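Local coordinates for protein alpha-/beta-galactoside alpha-2,3-sialyltransferase (Photobacterium phosphoreum, PDB 2ZWI) that probably transfers sialic acid from a CMP-linked donor to galactosides through an alpha-2,3 linkage, as a glycosyltransferase of the GT-B clan, at residues A[9-14]-A[35-40]. Sequence-based numbering, arbitrary orientation.
Sequences VDRATL and SWSRYP
Two direct backbone bonds join 9-14 to 35-40, both through Asp10. Its N donates to Ser35 O at 3.3 Å in the plane of that carbonyl, while its O accepts the N-H of Ser37, N to O 2.9 Å, almost straight (174° at the hydrogen) and nearly along the C=O axis. Ser37 OG, beside the backbone N and anti to the carbonyl carbon, adds a weak bond to Asp10 O. The same two oxygens also receive CA-H...O contacts, Ser35 O from Val9 CA (3.3 Å) and Asp10 O from Trp36 CA (3.5 Å). Val9 pairs with Ser35 and Asp10 with Trp36 in parallel register, the ends of strands 3-10 and 31-36, which helix 14-26 connects as a beta-alpha-beta unit of the N-terminal Rossmann-like sheet of a GT-B fold. With CG of Asp10 anti to the backbone N, OD1 accepts Ala12 N at 3.0 Å from above the carboxylate plane, an Asx turn. Asn82 also donates to OD1, and OD2 bonds to Thr16 OG1. Trp36 meets Asp10 N in plane at its ring edge, CD1 has Asp10 CB as a van der Waals neighbour, and Gln19 satisfies NE1.

From Arg38 onward the polar links between the segments pass through water. One molecule accepts from Arg38 N and donates to Ala12 O at 2.8 Å and, weakly, to Asp10 O; a second, in the guanidinium plane, links Arg11 O to Arg38 NH1. Bends at chi2 (-89°) and chi3 (-65°) fold Arg38 so that Thr13 CG2 sits centrally over one guanidinium face, 3.6 Å from Arg38 CZ. A third water joins Thr13 OG1 to Arg38 NH2, the latter bond weak. Thr13, a nucleotide-pocket residue, also bonds weakly through OG1 to O2' of the bound cytidine-5'-monophosphate.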
ATOM      1  N   VAL A   9       4.381 -12.461   1.322  1.00 11.85           N
ATOM      2  CA  VAL A   9       5.211 -11.714   2.267  1.00 11.73           C
ATOM      3  C   VAL A   9       4.946 -10.205   2.191  1.00 11.89           C
ATOM      4  O   VAL A   9       4.620  -9.674   1.116  1.00 11.98           O
ATOM      5  CB  VAL A   9       6.731 -12.003   2.093  1.00 11.77           C
ATOM      6  CG1 VAL A   9       7.087 -13.435   2.541  1.00 11.02           C
ATOM      7  CG2 VAL A   9       7.185 -11.766   0.642  1.00 11.82           C
ATOM      8  N   ASP A  10       5.052  -9.543   3.344  1.00 11.58           N
ATOM      9  CA  ASP A  10       4.906  -8.082   3.474  1.00 12.14           C
ATOM     10  C   ASP A  10       5.355  -7.606   4.849  1.00 12.74           C
ATOM     11  O   ASP A  10       5.153  -8.282   5.855  1.00 13.19           O
ATOM     12  CB  ASP A  10       3.459  -7.622   3.249  1.00 11.34           C
ATOM     13  CG  ASP A  10       3.310  -6.093   3.246  1.00 10.22           C
ATOM     14  OD1 ASP A  10       4.247  -5.373   2.843  1.00  8.60           O
ATOM     15  OD2 ASP A  10       2.235  -5.602   3.649  1.00 10.64           O
ATOM     16  N   ARG A  11       5.935  -6.412   4.869  1.00 13.82           N
ATOM     17  CA  ARG A  11       6.362  -5.736   6.094  1.00 14.49           C
ATOM     18  C   ARG A  11       5.394  -4.645   6.513  1.00 14.55           C
ATOM     19  O   ARG A  11       5.391  -4.222   7.672  1.00 14.94           O
ATOM     20  CB  ARG A  11       7.723  -5.078   5.864  1.00 14.51           C
ATOM     21  CG  ARG A  11       8.787  -6.006   5.395  1.00 14.84           C
ATOM     22  CD  ARG A  11      10.134  -5.381   5.655  1.00 14.98           C
ATOM     23  NE  ARG A  11      11.188  -6.184   5.056  1.00 15.60           N
ATOM     24  CZ  ARG A  11      12.487  -5.954   5.215  1.00 17.56           C
ATOM     25  NH1 ARG A  11      13.372  -6.744   4.619  1.00 16.33           N
ATOM     26  NH2 ARG A  11      12.897  -4.934   5.960  1.00 16.21           N
ATOM     27  N   ALA A  12       4.607  -4.155   5.557  1.00 14.89           N
ATOM     28  CA  ALA A  12       3.720  -3.010   5.780  1.00 14.98           C
ATOM     29  C   ALA A  12       2.277  -3.474   5.972  1.00 14.95           C
ATOM     30  O   ALA A  12       2.041  -4.495   6.624  1.00 15.40           O
ATOM     31  CB  ALA A  12       3.831  -2.035   4.613  1.00 14.79           C
ATOM     32  N   THR A  13       1.311  -2.743   5.406  1.00 14.74           N
ATOM     33  CA  THR A  13      -0.090  -3.168   5.502  1.00 14.68           C
ATOM     34  C   THR A  13      -0.810  -3.255   4.157  1.00 14.00           C
ATOM     35  O   THR A  13      -1.654  -4.138   3.981  1.00 13.09           O
ATOM     36  CB  THR A  13      -0.928  -2.279   6.452  1.00 14.61           C
ATOM     37  OG1 THR A  13      -0.639  -0.913   6.185  1.00 17.68           O
ATOM     38  CG2 THR A  13      -0.596  -2.572   7.900  1.00 15.55           C
ATOM     39  N   LEU A  14      -0.498  -2.338   3.234  1.00 12.93           N
ATOM     40  CA  LEU A  14      -1.216  -2.254   1.959  1.00 12.55           C
ATOM     41  C   LEU A  14      -1.055  -3.539   1.144  1.00 11.78           C
ATOM     42  O   LEU A  14      -2.061  -4.123   0.744  1.00 11.53           O
ATOM     43  CB  LEU A  14      -0.826  -1.008   1.148  1.00 12.62           C
ATOM     44  CG  LEU A  14      -1.147  -0.974  -0.363  1.00 12.74           C
ATOM     45  CD1 LEU A  14      -2.635  -0.960  -0.649  1.00 13.04           C
ATOM     46  CD2 LEU A  14      -0.467   0.227  -1.013  1.00 13.88           C
ATOM     47  N   SER A  35       3.962 -14.871   5.461  1.00 11.81           N
ATOM     48  CA  SER A  35       4.691 -14.157   6.495  1.00 11.74           C
ATOM     49  C   SER A  35       4.419 -12.660   6.372  1.00 12.11           C
ATOM     50  O   SER A  35       5.044 -11.972   5.555  1.00 11.31           O
ATOM     51  CB  SER A  35       6.187 -14.438   6.395  1.00 11.91           C
ATOM     52  OG  SER A  35       6.852 -13.869   7.505  1.00 11.83           O
ATOM     53  N   TRP A  36       3.475 -12.181   7.186  1.00 12.25           N
ATOM     54  CA  TRP A  36       3.058 -10.787   7.196  1.00 12.99           C
ATOM     55  C   TRP A  36       3.442 -10.172   8.536  1.00 13.57           C
ATOM     56  O   TRP A  36       2.924 -10.576   9.574  1.00 13.85           O
ATOM     57  CB  TRP A  36       1.533 -10.676   7.003  1.00 12.61           C
ATOM     58  CG  TRP A  36       0.979 -11.118   5.635  1.00 11.87           C
ATOM     59  CD1 TRP A  36       1.533 -10.893   4.401  1.00 12.18           C
ATOM     60  CD2 TRP A  36      -0.263 -11.796   5.394  1.00 12.62           C
ATOM     61  NE1 TRP A  36       0.721 -11.410   3.411  1.00 12.21           N
ATOM     62  CE2 TRP A  36      -0.387 -11.967   3.992  1.00 11.67           C
ATOM     63  CE3 TRP A  36      -1.285 -12.279   6.229  1.00 11.46           C
ATOM     64  CZ2 TRP A  36      -1.483 -12.615   3.403  1.00 12.11           C
ATOM     65  CZ3 TRP A  36      -2.381 -12.912   5.641  1.00 13.34           C
ATOM     66  CH2 TRP A  36      -2.469 -13.074   4.237  1.00 12.28           C
ATOM     67  N   SER A  37       4.333  -9.184   8.511  1.00 14.47           N
ATOM     68  CA  SER A  37       4.822  -8.539   9.737  1.00 15.19           C
ATOM     69  C   SER A  37       3.709  -7.960  10.620  1.00 15.28           C
ATOM     70  O   SER A  37       3.737  -8.116  11.838  1.00 15.24           O
ATOM     71  CB  SER A  37       5.849  -7.443   9.399  1.00 15.28           C
ATOM     72  OG  SER A  37       6.984  -7.993   8.740  1.00 16.78           O
ATOM     73  N   ARG A  38       2.731  -7.308  10.001  1.00 15.57           N
ATOM     74  CA  ARG A  38       1.703  -6.573  10.744  1.00 16.27           C
ATOM     75  C   ARG A  38       0.446  -7.411  10.995  1.00 16.33           C
ATOM     76  O   ARG A  38      -0.471  -6.975  11.702  1.00 16.31           O
ATOM     77  CB  ARG A  38       1.338  -5.272  10.015  1.00 16.29           C
ATOM     78  CG  ARG A  38       2.483  -4.261   9.864  1.00 18.47           C
ATOM     79  CD  ARG A  38       2.569  -3.317  11.060  1.00 22.25           C
ATOM     80  NE  ARG A  38       1.380  -2.473  11.154  1.00 25.62           N
ATOM     81  CZ  ARG A  38       1.281  -1.243  10.655  1.00 26.34           C
ATOM     82  NH1 ARG A  38       2.309  -0.684  10.018  1.00 26.64           N
ATOM     83  NH2 ARG A  38       0.145  -0.570  10.791  1.00 26.35           N
ATOM     84  N   TYR A  39       0.408  -8.609  10.415  1.00 16.34           N
ATOM     85  CA  TYR A  39      -0.757  -9.476  10.529  1.00 16.75           C
ATOM     86  C   TYR A  39      -0.404 -10.929  10.842  1.00 17.46           C
ATOM     87  O   TYR A  39      -0.562 -11.791   9.981  1.00 17.31           O
ATOM     88  CB  TYR A  39      -1.604  -9.390   9.243  1.00 17.02           C
ATOM     89  CG  TYR A  39      -2.479  -8.168   9.201  1.00 15.45           C
ATOM     90  CD1 TYR A  39      -3.707  -8.155   9.851  1.00 14.75           C
ATOM     91  CD2 TYR A  39      -2.069  -7.015   8.537  1.00 16.44           C
ATOM     92  CE1 TYR A  39      -4.510  -7.039   9.834  1.00 16.08           C
ATOM     93  CE2 TYR A  39      -2.873  -5.881   8.515  1.00 15.73           C
ATOM     94  CZ  TYR A  39      -4.088  -5.905   9.172  1.00 15.90           C
ATOM     95  OH  TYR A  39      -4.905  -4.804   9.170  1.00 17.64           O
ATOM     96  N   PRO A  40       0.077 -11.211  12.072  1.00 18.34           N
ATOM     97  CA  PRO A  40       0.273 -12.621  12.432  1.00 19.42           C
ATOM     98  C   PRO A  40      -1.059 -13.383  12.532  1.00 20.28           C
ATOM     99  O   PRO A  40      -1.998 -12.925  13.204  1.00 20.77           O
ATOM    100  CB  PRO A  40       1.000 -12.553  13.787  1.00 19.57           C
ATOM    101  CG  PRO A  40       0.647 -11.220  14.353  1.00 18.85           C
ATOM    102  CD  PRO A  40       0.479 -10.299  13.164  1.00 18.59           C
TER
HETATM  103  O   HOH W   1       2.127  -7.212   7.152  1.00  9.83           O
HETATM  104  O   HOH W   2       5.070  -1.631   9.092  1.00 31.84           O
HETATM  105  O   HOH W   3      -0.987   0.514   8.492  1.00 29.62           O